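Local coordinates for YfdX protein (PDB 6A02) that is not fully understood in mechanism but probably has a dual role in the response to antibiotic stress and in the virulence of Salmonella Typhi, at residues K16-W22 / I79-S83; A50-N55 / T139-T144; I85-D90 / G124-N130; A100-A104 / A119-A123. All coordinates share one frame; numbering follows the deposited sequence. Where two conformers were deposited one is given.

Contact 1 (K16-W22 / I79-S83); sequences KISGQAW and IRINS
The N-cap of helix 19-36 and the loop leading into it are fastened here to strand 77-89, with Ile-17 and Ser-18 running past Arg-80 and Ile-81. Arg-80 turns the flank of its guanidinium group to the carbonyl of Lys-16, and NE and NH2 both bond to that one oxygen. NE lies 2.9 Å from Lys-16 O, above the carbonyl plane, whereas NH2 meets the same oxygen on a lone pair. Lys-16 O lies close to the guanidinium plane, so both N-H groups are directed at it; a bend at chi3 (-67°) swings the group back beside the loop. Two residues on, Ser-18 N gives an almost straight bond (176°) to Arg-80 O at 2.9 Å. Ser-18 also caps the helix: its hydroxyl, anti to its own backbone N, accepts from Ala-21 N at 2.9 Å. Between these polar ties Ile-17 lays CG2 against the backbone of Ile-81, 3.3 Å from its carbonyl carbon, and its CD1 reaches Ser-83 CB. From the first helical turn, Ala-21 CB rests on two isoleucine methyls, 3.6 Å from Ile-81 CG2 and 3.7 Å from Ile-79 CD1. The indole of Trp-22 comes obliquely to Ile-81 O, its CD1 3.3 Å from that oxygen. Ile-81 and Asn-82 form a classic beta bulge facing Glu-132 of strand 125-135. Arg-26 of the second subunit bonds to Asn-82 OD1 and makes a cation-pi contact with Trp-22, while Leu-54 of helix 40-54 packs on Ala-21.

Contact 2 (A50-N55 / T139-T144); sequences AEKLLN and TRKDVT
Arg-140 sends CG away from its own carbonyl carbon (chi1 -77°) and runs extended to NE, which carries its guanidinium group across to the last turn of helix 40-54. There NE and NH2 grip one oxygen from the side: NE stands 2.7 Å from Leu-54 O, above the carbonyl plane, and NH2 approaches the same oxygen at 2.9 Å in that plane. The bonds engage a carbonyl at the C-terminal end of the helix, where a positive charge is probably welcome. Asn-55, just past the helix, folds back so that ND2 donates to Glu-51 O at 2.9 Å; its amide lies 25° from the guanidinium plane. A water accepts from Asn-55 ND2 and donates to Thr-144 OG1. That hydroxyl in turn donates to Glu-51 OE2 at 2.8 Å, meeting the carboxylate on its anti side. Below this polar rim, Val-143 CG1 lies 3.8 Å from Glu-51 CB, and Leu-54 crosses Thr-139 at about a right angle, with CD1 and CG2 3.8 Å apart. The two helical segments are antiparallel, crossing at -152° with axes 9.6 Å apart. Helix 19-36 backs them: Ala-24 touches Leu-54, Met-25 Thr-139 and Ile-28 Val-143.

Contact 3 (I85-D90 / G124-N130); sequences ITVAED and GVSVIEN
Gly-124 O receives the N-H of Asp-90 at 2.7 Å, a nearly straight bond (173°) that closes the end of an antiparallel ladder. Gly-124 follows helix 113-122 in a Schellman motif, with the positive phi that favours glycine. From this end the ladder continues through two hydrogen-bonded pairs, Ala-88 with Ser-126 and Thr-86 with Ile-128. In the second, Thr-86 N to Ile-128 O and Ile-128 N to Thr-86 O are both 2.8 Å. On the face bearing Thr-86 and Ala-88, Asn-130 crosses Thr-86 at about a right angle and donates ND2 to Thr-86 OG1 at 3.0 Å, with the oxygen near its amide plane. A water joins the same hydroxyl to Asn-130 OD1, which also bonds to Ser-173. Ser-126 OG sits between its backbone N and carbonyl carbon (chi1 63°), 3.2 Å from Ala-88 CB, and takes Gln-138 of the third subunit as its protein partner. On the other face, which also carries Glu-89 and Glu-129, Ile-85 CG2 meets Val-127 CG1 at 3.9 Å, and Val-87 lies beside Val-125, with Val-87 CB 3.8 Å from Val-125 CG1. The strand segments run antiparallel at 160°. Leu-120 of helix 113-122 supports Val-125 and Val-127, strand 170-175 borders Ile-128, and Phe-36 and Tyr-156 of the second subunit cover Val-87 and Val-125.

Contact 4 (A100-A104 / A119-A123); sequences AINKA and ALKLA
Ala-100 and Ala-123, the latter just past the end of helix 113-122, point their methyls at each other, with the CB atoms only 3.5 Å apart. One turn along, Ala-104 and Ala-119 repeat the approach: Ala-119 CB lies 3.6 Å from Ala-104 CA. In both pairs the CA atoms are 4.9 Å apart, a close approach of backbones that the small side chains permit. Larger residues close over this alanine seam. Ile-101 and Leu-120 start out directed away from the facing segment but curl back and cross obliquely, bringing Ile-101 CD1 to 4.0 Å from Leu-120 CD2. The isoleucine methyl also rests on Ala-123 CB at 3.7 Å, and Leu-120 CD2 touches Ala-104 CB at 3.6 Å. Lys-103 runs extended, with CG anti to the backbone N (chi1 166°), then bends at chi4 to lay NZ over Ala-119 CB and near Leu-122 CD1. A bridging water donates to Ala-100 O at 2.6 Å and to Ala-119 O at 2.8 Å. Tyr-156 of the second subunit packs on Ile-101 and Leu-120. Helices 94-109 and 113-122, joined by a short turn, form a helical hairpin whose close packing rests on alanines.

In the fold
Along the elongated chain, contacts 2 and 4 lie on opposite sides of the chain's centre, their own centres about 43 Å apart, and contact 1 lies only about 5 Å from that centre. Strand 77-89 serves both contact 1 and contact 3, whose centres are about 22 Å apart; Ser-83 reaches Glu-129 between them. Contact 4 is nested in the loop closed by contact 3, so the helical hairpin is an insertion between the two strands, and contact 3 is nested in that closed by contact 2. The segments of contacts 1 and 2 alternate along the chain, and the two contacts touch. The three-stranded sheet thus links a helical bundle to a distant hairpin, and contacts 1, 3 and 4 all meet the second subunit.

Contact 1 (K16-W22 / I79-S83)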
loop_
_atom_site.group_PDB
_atom_site.type_symbol
_atom_site.label_atom_id
_atom_site.label_comp_id
_atom_site.label_asym_id
_atom_site.label_seq_id
_atom_site.Cartn_x
_atom_site.Cartn_y
_atom_site.Cartn_z
ATOM N N LYS A 16 -7.976 17.639 -15.858
ATOM C CA LYS A 16 -7.252 16.700 -16.704
ATOM C C LYS A 16 -6.191 15.930 -15.922
ATOM O O LYS A 16 -5.549 16.461 -15.004
ATOM C CB LYS A 16 -6.626 17.434 -17.893
ATOM C CG LYS A 16 -7.654 17.776 -18.970
ATOM C CD LYS A 16 -7.077 18.690 -20.042
ATOM C CE LYS A 16 -8.124 18.998 -21.120
ATOM N NZ LYS A 16 -8.024 20.393 -21.652
ATOM N N ILE A 17 -6.026 14.666 -16.303
ATOM C CA ILE A 17 -5.069 13.735 -15.713
ATOM C C ILE A 17 -4.049 13.380 -16.786
ATOM O O ILE A 17 -4.422 13.120 -17.937
ATOM C CB ILE A 17 -5.802 12.462 -15.237
ATOM C CG1 ILE A 17 -6.865 12.780 -14.172
ATOM C CG2 ILE A 17 -4.798 11.438 -14.732
ATOM C CD1 ILE A 17 -7.845 11.638 -13.936
ATOM N N SER A 18 -2.762 13.357 -16.423
ATOM C CA SER A 18 -1.699 13.150 -17.408
ATOM C C SER A 18 -1.440 11.664 -17.625
ATOM O O SER A 18 -0.793 11.007 -16.801
ATOM C CB SER A 18 -0.408 13.861 -17.016
ATOM O OG SER A 18 0.626 13.512 -17.929
ATOM N N GLY A 19 -1.895 11.140 -18.763
ATOM C CA GLY A 19 -1.548 9.775 -19.108
ATOM C C GLY A 19 -0.081 9.601 -19.439
ATOM O O GLY A 19 0.480 8.522 -19.222
ATOM N N GLN A 20 0.557 10.647 -19.976
ATOM C CA GLN A 20 1.986 10.565 -20.256
ATOM C C GLN A 20 2.784 10.416 -18.970
ATOM O O GLN A 20 3.722 9.612 -18.904
ATOM C CB GLN A 20 2.464 11.802 -21.008
ATOM C CG GLN A 20 2.015 11.888 -22.457
ATOM C CD GLN A 20 2.415 13.209 -23.072
ATOM O OE1 GLN A 20 2.048 14.272 -22.570
ATOM N NE2 GLN A 20 3.192 13.153 -24.153
ATOM N N ALA A 21 2.441 11.195 -17.944
ATOM C CA ALA A 21 3.176 11.101 -16.686
ATOM C C ALA A 21 2.894 9.787 -15.977
ATOM O O ALA A 21 3.777 9.249 -15.298
ATOM C CB ALA A 21 2.839 12.280 -15.780
ATOM N N TRP A 22 1.674 9.262 -16.099
ATOM C CA TRP A 22 1.419 7.932 -15.562
ATOM C C TRP A 22 2.336 6.903 -16.209
ATOM O O TRP A 22 2.960 6.090 -15.516
ATOM C CB TRP A 22 -0.058 7.552 -15.731
ATOM C CG TRP A 22 -0.384 6.339 -14.934
ATOM C CD1 TRP A 22 -0.774 6.294 -13.628
ATOM C CD2 TRP A 22 -0.303 4.990 -15.377
ATOM N NE1 TRP A 22 -0.956 4.992 -13.230
ATOM C CE2 TRP A 22 -0.679 4.173 -14.294
ATOM C CE3 TRP A 22 0.033 4.394 -16.592
ATOM C CZ2 TRP A 22 -0.713 2.790 -14.385
ATOM C CZ3 TRP A 22 -0.006 3.020 -16.683
ATOM C CH2 TRP A 22 -0.380 2.235 -15.586
ATOM N N ILE A 79 1.253 17.344 -10.208
ATOM C CA ILE A 79 0.336 17.053 -11.304
ATOM C C ILE A 79 -0.399 15.741 -11.049
ATOM O O ILE A 79 0.123 14.813 -10.416
ATOM C CB ILE A 79 1.019 17.029 -12.691
ATOM C CG1 ILE A 79 2.112 15.955 -12.742
ATOM C CG2 ILE A 79 1.546 18.427 -13.080
ATOM C CD1 ILE A 79 2.484 15.552 -14.186
ATOM N N ARG A 80 -1.619 15.667 -11.571
ATOM C CA ARG A 80 -2.464 14.481 -11.467
ATOM C C ARG A 80 -2.045 13.431 -12.488
ATOM O O ARG A 80 -1.927 13.731 -13.683
ATOM C CB ARG A 80 -3.923 14.859 -11.742
ATOM C CG ARG A 80 -4.551 15.748 -10.678
ATOM C CD ARG A 80 -5.971 16.172 -11.057
ATOM N NE ARG A 80 -5.927 17.052 -12.214
ATOM C CZ ARG A 80 -5.822 18.378 -12.145
ATOM N NH1 ARG A 80 -5.792 18.996 -10.964
ATOM N NH2 ARG A 80 -5.755 19.089 -13.267
ATOM N N ILE A 81 -1.850 12.192 -12.030
ATOM C CA ILE A 81 -1.508 11.091 -12.924
ATOM C C ILE A 81 -2.506 9.943 -12.901
ATOM O O ILE A 81 -2.448 9.084 -13.792
ATOM C CB ILE A 81 -0.065 10.568 -12.719
ATOM C CG1 ILE A 81 0.062 9.784 -11.411
ATOM C CG2 ILE A 81 0.924 11.712 -12.776
ATOM C CD1 ILE A 81 1.395 9.058 -11.266
ATOM N N ASN A 82 -3.412 9.892 -11.929
ATOM C CA ASN A 82 -4.427 8.845 -11.913
ATOM C C ASN A 82 -5.536 9.265 -10.968
ATOM O O ASN A 82 -5.313 10.043 -10.037
ATOM C CB ASN A 82 -3.842 7.493 -11.484
ATOM C CG ASN A 82 -4.804 6.349 -11.714
ATOM O OD1 ASN A 82 -5.153 6.056 -12.845
ATOM N ND2 ASN A 82 -5.252 5.710 -10.636
ATOM N N SER A 83 -6.730 8.726 -11.197
ATOM C CA SER A 83 -7.820 8.840 -10.240
ATOM C C SER A 83 -8.456 7.477 -10.028
ATOM O O SER A 83 -8.644 6.708 -10.980
ATOM C CB SER A 83 -8.915 9.786 -10.718
ATOM O OG SER A 83 -9.564 10.348 -9.594
#

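Contact 2 (A50-N55 / T139-T144)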
loop_
_atom_site.group_PDB
_atom_site.type_symbol
_atom_site.label_atom_id
_atom_site.label_comp_id
_atom_site.label_asym_id
_atom_site.label_seq_id
_atom_site.Cartn_x
_atom_site.Cartn_y
_atom_site.Cartn_z
ATOM N N ALA A 50 10.787 7.664 -20.237
ATOM C CA ALA A 50 10.168 8.459 -19.183
ATOM C C ALA A 50 10.561 9.924 -19.297
ATOM O O ALA A 50 9.724 10.818 -19.108
ATOM C CB ALA A 50 10.559 7.895 -17.816
ATOM N N GLU A 51 11.836 10.192 -19.595
ATOM C CA GLU A 51 12.287 11.568 -19.760
ATOM C C GLU A 51 11.545 12.256 -20.897
ATOM O O GLU A 51 11.110 13.404 -20.755
ATOM C CB GLU A 51 13.797 11.596 -19.996
ATOM C CG GLU A 51 14.396 12.999 -19.986
ATOM C CD GLU A 51 15.882 13.009 -20.290
ATOM O OE1 GLU A 51 16.312 12.267 -21.202
ATOM O OE2 GLU A 51 16.619 13.760 -19.612
ATOM N N LYS A 52 11.376 11.569 -22.026
ATOM C CA LYS A 52 10.673 12.182 -23.150
ATOM C C LYS A 52 9.212 12.444 -22.808
ATOM O O LYS A 52 8.659 13.489 -23.172
ATOM C CB LYS A 52 10.806 11.317 -24.407
ATOM C CG LYS A 52 12.182 11.401 -25.042
ATOM C CD LYS A 52 12.253 10.674 -26.373
ATOM C CE LYS A 52 13.494 11.098 -27.134
ATOM N NZ LYS A 52 14.716 10.960 -26.292
ATOM N N LEU A 53 8.574 11.517 -22.093
ATOM C CA LEU A 53 7.176 11.710 -21.721
ATOM C C LEU A 53 7.000 12.907 -20.792
ATOM O O LEU A 53 6.072 13.706 -20.968
ATOM C CB LEU A 53 6.617 10.436 -21.089
ATOM C CG LEU A 53 6.391 9.225 -22.002
ATOM C CD1 LEU A 53 6.309 7.942 -21.193
ATOM C CD2 LEU A 53 5.126 9.393 -22.827
ATOM N N LEU A 54 7.869 13.040 -19.781
ATOM C CA LEU A 54 7.709 14.100 -18.793
ATOM C C LEU A 54 8.115 15.471 -19.315
ATOM O O LEU A 54 7.777 16.480 -18.685
ATOM C CB LEU A 54 8.540 13.782 -17.545
ATOM C CG LEU A 54 8.052 12.601 -16.717
ATOM C CD1 LEU A 54 9.086 12.255 -15.649
ATOM C CD2 LEU A 54 6.703 12.938 -16.088
ATOM N N ASN A 55 8.846 15.530 -20.429
ATOM C CA ASN A 55 9.401 16.784 -20.921
ATOM C C ASN A 55 8.869 17.132 -22.302
ATOM O O ASN A 55 9.444 17.981 -22.991
ATOM C CB ASN A 55 10.928 16.734 -20.926
ATOM C CG ASN A 55 11.506 16.734 -19.528
ATOM O OD1 ASN A 55 11.573 17.778 -18.875
ATOM N ND2 ASN A 55 11.920 15.563 -19.055
ATOM N N THR A 139 10.359 15.173 -10.181
ATOM C CA THR A 139 10.418 13.900 -10.893
ATOM C C THR A 139 11.266 14.006 -12.150
ATOM O O THR A 139 12.072 13.112 -12.433
ATOM C CB THR A 139 9.012 13.392 -11.221
ATOM O OG1 THR A 139 8.244 13.338 -10.015
ATOM C CG2 THR A 139 9.056 11.984 -11.822
ATOM N N ARG A 140 11.103 15.090 -12.918
ATOM C CA ARG A 140 11.951 15.303 -14.088
ATOM C C ARG A 140 13.425 15.243 -13.713
ATOM O O ARG A 140 14.226 14.585 -14.388
ATOM C CB ARG A 140 11.640 16.656 -14.729
ATOM C CG ARG A 140 10.384 16.672 -15.554
ATOM C CD ARG A 140 10.023 18.103 -15.904
ATOM N NE ARG A 140 8.932 18.171 -16.870
ATOM C CZ ARG A 140 8.301 19.294 -17.188
ATOM N NH1 ARG A 140 8.653 20.434 -16.604
ATOM N NH2 ARG A 140 7.323 19.279 -18.089
ATOM N N LYS A 141 13.792 15.921 -12.622
ATOM C CA LYS A 141 15.191 15.948 -12.200
ATOM C C LYS A 141 15.684 14.560 -11.811
ATOM O O LYS A 141 16.809 14.184 -12.149
ATOM C CB LYS A 141 15.392 16.942 -11.055
ATOM C CG LYS A 141 16.850 17.090 -10.619
ATOM C CD LYS A 141 17.004 18.198 -9.585
ATOM C CE LYS A 141 18.432 18.291 -9.067
ATOM N NZ LYS A 141 18.518 19.207 -7.890
ATOM N N ASP A 142 14.864 13.785 -11.096
ATOM C CA ASP A 142 15.244 12.410 -10.773
ATOM C C ASP A 142 15.562 11.616 -12.037
ATOM O O ASP A 142 16.553 10.879 -12.090
ATOM C CB ASP A 142 14.120 11.703 -10.010
ATOM C CG ASP A 142 13.907 12.224 -8.598
ATOM O OD1 ASP A 142 14.793 12.911 -8.042
ATOM O OD2 ASP A 142 12.827 11.903 -8.038
ATOM N N VAL A 143 14.718 11.731 -13.066
ATOM C CA VAL A 143 14.908 10.926 -14.271
ATOM C C VAL A 143 16.160 11.357 -15.018
ATOM O O VAL A 143 16.988 10.524 -15.402
ATOM C CB VAL A 143 13.664 10.985 -15.170
ATOM C CG1 VAL A 143 13.917 10.230 -16.479
ATOM C CG2 VAL A 143 12.494 10.381 -14.440
ATOM N N THR A 144 16.307 12.663 -15.246
ATOM C CA THR A 144 17.462 13.142 -15.997
ATOM C C THR A 144 18.752 12.831 -15.258
ATOM O O THR A 144 19.741 12.409 -15.871
ATOM C CB THR A 144 17.330 14.639 -16.253
ATOM O OG1 THR A 144 16.183 14.872 -17.078
ATOM C CG2 THR A 144 18.570 15.155 -16.969
HETATM O O HOH W 1 13.467 14.431 -17.168
#

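Contact 3 (I85-D90 / G124-N130)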
loop_
_atom_site.group_PDB
_atom_site.type_symbol
_atom_site.label_atom_id
_atom_site.label_comp_id
_atom_site.label_asym_id
_atom_site.label_seq_id
_atom_site.Cartn_x
_atom_site.Cartn_y
_atom_site.Cartn_z
ATOM N N ILE A 85 -11.513 5.354 -7.158
ATOM C CA ILE A 85 -12.651 5.534 -6.266
ATOM C C ILE A 85 -12.514 4.607 -5.064
ATOM O O ILE A 85 -12.137 3.440 -5.211
ATOM C CB ILE A 85 -13.965 5.232 -7.015
ATOM C CG1 ILE A 85 -14.147 6.208 -8.179
ATOM C CG2 ILE A 85 -15.170 5.286 -6.076
ATOM C CD1 ILE A 85 -14.349 7.628 -7.738
ATOM N N THR A 86 -12.843 5.128 -3.882
ATOM C CA THR A 86 -13.131 4.310 -2.709
ATOM C C THR A 86 -14.575 4.526 -2.287
ATOM O O THR A 86 -15.015 5.666 -2.088
ATOM C CB THR A 86 -12.208 4.688 -1.547
ATOM O OG1 THR A 86 -10.866 4.398 -1.919
ATOM C CG2 THR A 86 -12.581 3.913 -0.257
ATOM N N VAL A 87 -15.311 3.429 -2.123
ATOM C CA VAL A 87 -16.668 3.482 -1.595
ATOM C C VAL A 87 -16.653 3.013 -0.146
ATOM O O VAL A 87 -15.803 2.215 0.268
ATOM C CB VAL A 87 -17.658 2.650 -2.437
ATOM C CG1 VAL A 87 -17.766 3.224 -3.833
ATOM C CG2 VAL A 87 -17.213 1.192 -2.488
ATOM N N ALA A 88 -17.600 3.530 0.634
ATOM C CA ALA A 88 -17.823 3.091 2.010
ATOM C C ALA A 88 -19.309 2.815 2.172
ATOM O O ALA A 88 -20.125 3.742 2.122
ATOM C CB ALA A 88 -17.369 4.158 3.003
ATOM N N GLU A 89 -19.661 1.551 2.374
ATOM C CA GLU A 89 -21.049 1.113 2.380
ATOM C C GLU A 89 -21.548 0.944 3.812
ATOM O O GLU A 89 -21.016 0.123 4.562
ATOM C CB GLU A 89 -21.179 -0.207 1.625
ATOM C CG GLU A 89 -20.729 -0.115 0.180
ATOM C CD GLU A 89 -21.225 -1.277 -0.646
ATOM O OE1 GLU A 89 -22.143 -1.990 -0.189
ATOM O OE2 GLU A 89 -20.695 -1.481 -1.749
ATOM N N ASP A 90 -22.563 1.721 4.177
ATOM C CA ASP A 90 -23.274 1.506 5.431
ATOM C C ASP A 90 -24.095 0.229 5.330
ATOM O O ASP A 90 -24.454 -0.224 4.242
ATOM C CB ASP A 90 -24.263 2.648 5.667
ATOM C CG ASP A 90 -23.614 3.893 6.236
ATOM O OD1 ASP A 90 -22.366 3.959 6.307
ATOM O OD2 ASP A 90 -24.364 4.829 6.591
ATOM N N GLY A 124 -26.627 4.516 1.313
ATOM C CA GLY A 124 -25.671 4.385 2.396
ATOM C C GLY A 124 -24.227 4.329 1.964
ATOM O O GLY A 124 -23.382 3.852 2.730
ATOM N N VAL A 125 -23.913 4.806 0.763
ATOM C CA VAL A 125 -22.582 4.673 0.185
ATOM C C VAL A 125 -21.972 6.064 0.068
ATOM O O VAL A 125 -22.533 6.940 -0.598
ATOM C CB VAL A 125 -22.640 3.984 -1.189
ATOM C CG1 VAL A 125 -21.241 3.790 -1.750
ATOM C CG2 VAL A 125 -23.377 2.648 -1.088
ATOM N N SER A 126 -20.827 6.272 0.710
ATOM C CA SER A 126 -20.054 7.482 0.474
ATOM C C SER A 126 -18.979 7.194 -0.570
ATOM O O SER A 126 -18.533 6.053 -0.728
ATOM C CB SER A 126 -19.420 8.000 1.765
ATOM O OG SER A 126 -18.504 7.062 2.287
ATOM N N VAL A 127 -18.565 8.241 -1.279
ATOM C CA VAL A 127 -17.600 8.129 -2.371
ATOM C C VAL A 127 -16.420 9.041 -2.072
ATOM O O VAL A 127 -16.603 10.225 -1.761
ATOM C CB VAL A 127 -18.224 8.490 -3.734
ATOM C CG1 VAL A 127 -17.174 8.423 -4.832
ATOM C CG2 VAL A 127 -19.359 7.536 -4.055
ATOM N N ILE A 128 -15.215 8.490 -2.185
ATOM C CA ILE A 128 -13.973 9.239 -2.053
ATOM C C ILE A 128 -13.202 9.071 -3.351
ATOM O O ILE A 128 -13.123 7.963 -3.891
ATOM C CB ILE A 128 -13.148 8.704 -0.864
ATOM C CG1 ILE A 128 -13.801 9.091 0.462
ATOM C CG2 ILE A 128 -11.703 9.197 -0.929
ATOM C CD1 ILE A 128 -13.628 10.539 0.816
ATOM N N GLU A 129 -12.647 10.165 -3.869
ATOM C CA GLU A 129 -11.814 10.104 -5.058
ATOM C C GLU A 129 -10.350 10.188 -4.642
ATOM O O GLU A 129 -9.956 11.116 -3.923
ATOM C CB GLU A 129 -12.158 11.238 -6.023
ATOM C CG GLU A 129 -11.363 11.167 -7.288
ATOM C CD GLU A 129 -11.605 12.329 -8.221
ATOM O OE1 GLU A 129 -11.821 13.462 -7.739
ATOM O OE2 GLU A 129 -11.552 12.103 -9.445
ATOM N N ASN A 130 -9.548 9.221 -5.092
ATOM C CA ASN A 130 -8.124 9.160 -4.757
ATOM C C ASN A 130 -7.339 9.629 -5.970
ATOM O O ASN A 130 -7.307 8.947 -6.998
ATOM C CB ASN A 130 -7.708 7.739 -4.397
ATOM C CG ASN A 130 -8.612 7.113 -3.390
ATOM O OD1 ASN A 130 -8.669 7.534 -2.240
ATOM N ND2 ASN A 130 -9.324 6.071 -3.814
HETATM O O HOH W 2 -16.197 6.638 0.824
HETATM O O HOH W 3 -9.616 6.194 0.067
HETATM O O HOH W 4 -21.712 5.971 4.040
#

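Contact 4 (A100-A104 / A119-A123)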
loop_
_atom_site.group_PDB
_atom_site.type_symbol
_atom_site.label_atom_id
_atom_site.label_comp_id
_atom_site.label_asym_id
_atom_site.label_seq_id
_atom_site.Cartn_x
_atom_site.Cartn_y
_atom_site.Cartn_z
ATOM N N ALA A 100 -32.187 1.438 -3.815
ATOM C CA ALA A 100 -31.346 2.627 -3.875
ATOM C C ALA A 100 -30.206 2.455 -4.878
ATOM O O ALA A 100 -29.841 3.403 -5.583
ATOM C CB ALA A 100 -30.814 2.951 -2.480
ATOM N N ILE A 101 -29.634 1.252 -4.951
ATOM C CA ILE A 101 -28.573 1.000 -5.924
ATOM C C ILE A 101 -29.123 1.064 -7.344
ATOM O O ILE A 101 -28.469 1.586 -8.255
ATOM C CB ILE A 101 -27.862 -0.330 -5.619
ATOM C CG1 ILE A 101 -27.002 -0.198 -4.357
ATOM C CG2 ILE A 101 -26.997 -0.749 -6.795
ATOM C CD1 ILE A 101 -25.949 0.898 -4.440
ATOM N N ASN A 102 -30.342 0.560 -7.549
ATOM C CA ASN A 102 -30.949 0.621 -8.874
ATOM C C ASN A 102 -31.082 2.058 -9.362
ATOM O O ASN A 102 -30.882 2.339 -10.549
ATOM C CB ASN A 102 -32.307 -0.076 -8.867
ATOM C CG ASN A 102 -33.031 0.060 -10.189
ATOM O OD1 ASN A 102 -32.642 -0.549 -11.189
ATOM N ND2 ASN A 102 -34.083 0.874 -10.206
ATOM N N LYS A 103 -31.404 2.989 -8.460
ATOM C CA LYS A 103 -31.492 4.387 -8.868
ATOM C C LYS A 103 -30.107 4.973 -9.136
ATOM O O LYS A 103 -29.935 5.806 -10.035
ATOM C CB LYS A 103 -32.261 5.191 -7.815
ATOM C CG LYS A 103 -32.114 6.680 -7.969
ATOM C CD LYS A 103 -32.716 7.422 -6.785
ATOM C CE LYS A 103 -32.721 8.905 -7.044
ATOM N NZ LYS A 103 -31.705 9.563 -6.181
ATOM N N ALA A 104 -29.100 4.556 -8.364
ATOM C CA ALA A 104 -27.740 5.005 -8.643
ATOM C C ALA A 104 -27.295 4.566 -10.032
ATOM O O ALA A 104 -26.624 5.319 -10.748
ATOM C CB ALA A 104 -26.787 4.471 -7.573
ATOM N N ALA A 119 -27.566 9.663 -5.250
ATOM C CA ALA A 119 -28.266 8.384 -5.157
ATOM C C ALA A 119 -27.479 7.381 -4.321
ATOM O O ALA A 119 -28.063 6.598 -3.559
ATOM C CB ALA A 119 -28.546 7.822 -6.552
ATOM N N LEU A 120 -26.149 7.386 -4.448
ATOM C CA LEU A 120 -25.346 6.476 -3.639
ATOM C C LEU A 120 -25.460 6.802 -2.155
ATOM O O LEU A 120 -25.472 5.893 -1.314
ATOM C CB LEU A 120 -23.891 6.479 -4.112
ATOM C CG LEU A 120 -23.685 5.735 -5.437
ATOM C CD1 LEU A 120 -22.258 5.906 -5.931
ATOM C CD2 LEU A 120 -24.023 4.260 -5.293
ATOM N N LYS A 121 -25.557 8.092 -1.815
ATOM C CA LYS A 121 -25.766 8.476 -0.420
ATOM C C LYS A 121 -27.055 7.874 0.124
ATOM O O LYS A 121 -27.091 7.383 1.257
ATOM C CB LYS A 121 -25.788 9.998 -0.286
ATOM C CG LYS A 121 -24.436 10.672 -0.388
ATOM C CD LYS A 121 -24.573 12.169 -0.127
ATOM C CE LYS A 121 -23.288 12.914 -0.434
ATOM N NZ LYS A 121 -23.449 14.379 -0.217
ATOM N N LEU A 122 -28.125 7.887 -0.677
ATOM C CA LEU A 122 -29.363 7.249 -0.249
ATOM C C LEU A 122 -29.198 5.747 -0.071
ATOM O O LEU A 122 -29.940 5.140 0.710
ATOM C CB LEU A 122 -30.485 7.550 -1.243
ATOM C CG LEU A 122 -30.917 9.012 -1.349
ATOM C CD1 LEU A 122 -32.104 9.134 -2.297
ATOM C CD2 LEU A 122 -31.260 9.588 0.017
ATOM N N ALA A 123 -28.245 5.138 -0.770
ATOM C CA ALA A 123 -27.925 3.728 -0.599
ATOM C C ALA A 123 -26.968 3.479 0.552
ATOM O O ALA A 123 -26.534 2.338 0.737
ATOM C CB ALA A 123 -27.328 3.167 -1.890
HETATM O O HOH W 5 -30.466 5.629 -4.487
#